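Local coordinates for protein enoyl-CoA hydratase, EchA12_1 (Mycobacterium marinum M, PDB 3QRE) that probably acts on coenzyme A thioesters in fatty acid metabolism, as a member of the enoyl-CoA hydratase/isomerase (crotonase-like) family, at residues Q28-Y33 with G55-A60. Sequence-based numbering, arbitrary orientation.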
loop_
_atom_site.group_PDB
_atom_site.type_symbol
_atom_site.label_atom_id
_atom_site.label_comp_id
_atom_site.label_asym_id
_atom_site.label_seq_id
_atom_site.Cartn_x
_atom_site.Cartn_y
_atom_site.Cartn_z
ATOM N N GLN A 28 21.844 -18.063 29.909
ATOM C CA GLN A 28 21.029 -17.306 30.915
ATOM C C GLN A 28 20.912 -15.778 30.641
ATOM O O GLN A 28 20.123 -15.095 31.312
ATOM C CB GLN A 28 21.529 -17.586 32.353
ATOM N N ASP A 29 21.690 -15.249 29.682
ATOM C CA ASP A 29 21.557 -13.838 29.235
ATOM C C ASP A 29 20.186 -13.621 28.566
ATOM O O ASP A 29 19.696 -14.508 27.858
ATOM C CB ASP A 29 22.658 -13.438 28.244
ATOM C CG ASP A 29 24.046 -13.318 28.891
ATOM O OD1 ASP A 29 24.207 -12.509 29.839
ATOM O OD2 ASP A 29 24.983 -14.023 28.426
ATOM N N ALA A 30 19.585 -12.449 28.799
ATOM C CA ALA A 30 18.268 -12.120 28.244
ATOM C C ALA A 30 18.268 -12.170 26.710
ATOM O O ALA A 30 17.303 -12.632 26.105
ATOM C CB ALA A 30 17.770 -10.764 28.761
ATOM N N VAL A 31 19.363 -11.726 26.098
ATOM C CA VAL A 31 19.507 -11.727 24.645
ATOM C C VAL A 31 20.838 -12.388 24.257
ATOM O O VAL A 31 21.895 -11.978 24.733
ATOM C CB VAL A 31 19.425 -10.264 24.070
ATOM C CG1 VAL A 31 19.660 -10.243 22.574
ATOM C CG2 VAL A 31 18.093 -9.627 24.388
ATOM N N LEU A 32 20.783 -13.402 23.398
ATOM C CA LEU A 32 21.995 -14.051 22.897
ATOM C C LEU A 32 22.516 -13.392 21.625
ATOM O O LEU A 32 21.739 -12.893 20.788
ATOM C CB LEU A 32 21.741 -15.533 22.620
ATOM C CG LEU A 32 21.105 -16.334 23.753
ATOM C CD1 LEU A 32 20.690 -17.706 23.250
ATOM C CD2 LEU A 32 22.070 -16.433 24.958
ATOM N N TYR A 33 23.841 -13.417 21.477
ATOM C CA TYR A 33 24.506 -12.829 20.339
ATOM C C TYR A 33 25.479 -13.822 19.668
ATOM O O TYR A 33 26.363 -14.382 20.304
ATOM C CB TYR A 33 25.245 -11.578 20.794
ATOM C CG TYR A 33 25.956 -10.839 19.688
ATOM C CD1 TYR A 33 25.393 -9.693 19.139
ATOM C CD2 TYR A 33 27.201 -11.278 19.194
ATOM C CE1 TYR A 33 26.030 -8.983 18.122
ATOM C CE2 TYR A 33 27.850 -10.579 18.162
ATOM C CZ TYR A 33 27.244 -9.423 17.629
ATOM O OH TYR A 33 27.836 -8.683 16.631
ATOM N N GLY A 55 10.551 -6.638 28.286
ATOM C CA GLY A 55 10.897 -6.278 29.653
ATOM C C GLY A 55 12.285 -5.667 29.658
ATOM O O GLY A 55 13.025 -5.782 28.659
ATOM N N PRO A 56 12.652 -5.013 30.778
ATOM C CA PRO A 56 13.872 -4.220 30.837
ATOM C C PRO A 56 15.123 -5.048 30.594
ATOM O O PRO A 56 16.073 -4.538 30.001
ATOM C CB PRO A 56 13.854 -3.640 32.259
ATOM C CG PRO A 56 12.868 -4.437 33.004
ATOM C CD PRO A 56 11.862 -4.897 32.018
ATOM N N ASP A 57 15.116 -6.303 31.036
ATOM C CA ASP A 57 16.220 -7.230 30.740
ATOM C C ASP A 57 16.358 -7.456 29.235
ATOM O O ASP A 57 17.462 -7.422 28.686
ATOM C CB ASP A 57 16.087 -8.579 31.491
ATOM C CG ASP A 57 14.749 -9.310 31.205
ATOM O OD1 ASP A 57 14.667 -10.537 31.431
ATOM O OD2 ASP A 57 13.768 -8.661 30.781
ATOM N N LEU A 58 15.220 -7.669 28.586
ATOM C CA LEU A 58 15.169 -7.958 27.166
ATOM C C LEU A 58 15.554 -6.725 26.358
ATOM O O LEU A 58 16.286 -6.838 25.387
ATOM C CB LEU A 58 13.780 -8.434 26.780
ATOM C CG LEU A 58 13.842 -9.430 25.627
ATOM C CD1 LEU A 58 14.365 -10.805 26.131
ATOM C CD2 LEU A 58 12.486 -9.553 24.986
ATOM N N ALA A 59 15.080 -5.561 26.796
ATOM C CA ALA A 59 15.417 -4.301 26.178
ATOM C C ALA A 59 16.921 -4.044 26.220
ATOM O O ALA A 59 17.547 -3.856 25.153
ATOM C CB ALA A 59 14.633 -3.132 26.821
ATOM N N ALA A 60 17.501 -4.065 27.423
ATOM C CA ALA A 60 18.936 -3.831 27.596
ATOM C C ALA A 60 19.810 -4.817 26.804
ATOM O O ALA A 60 20.869 -4.445 26.260
ATOM C CB ALA A 60 19.323 -3.817 29.082
#
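The methyl group of A30 points into the first turn of helix 56-71 and lies against its backbone, with CB 3.4 Å from the carbonyl oxygen of D57. The same methyl meets the side chain of D57 at its root, the two CB atoms being 3.9 Å apart. Next to it, L58 reaches back toward the incoming chain through one branch: its CD1 packs 3.5 Å from the carbonyl oxygen of A30. V31 extends the tight part one residue along the same flank of the helix. Its CG1 is anti to the backbone N (chi1 176°), leaving CG2 beside that N, where it touches the carbonyl oxygen of L58 at 3.5 Å. Between V31 CG2 and L58 CD1 the gap widens to 4.3 Å, so the methyls press more closely on main-chain oxygens than on each other. Within this chain, strand 31-35 lies at the edge of the mixed sheet of this crotonase-like fold, antiparallel to strand 40-45, and helix 56-71 packs on one face of that sheet before the chain enters strand 77-82. The contact thus sets the residue leading into the edge strand, and the strand's first residue, against the N-terminal turn of the helix, with G55 at the N-cap. Inward, L58 is buried and also touches F45, while V31 leans on I43 and A65. The D57 flank is more open. There the carboxylate bends back over the helix start, its OD2 accepting a weak bond from L58 N (2.8 Å, 130°), and it forms salt bridges through OD2 to R50 and through OD1 to R47. Upstream, exposed Q28 and D29 lie clear of the helix turn; their carbonyl oxygens accept hydrogen bonds from R47 and N46, respectively.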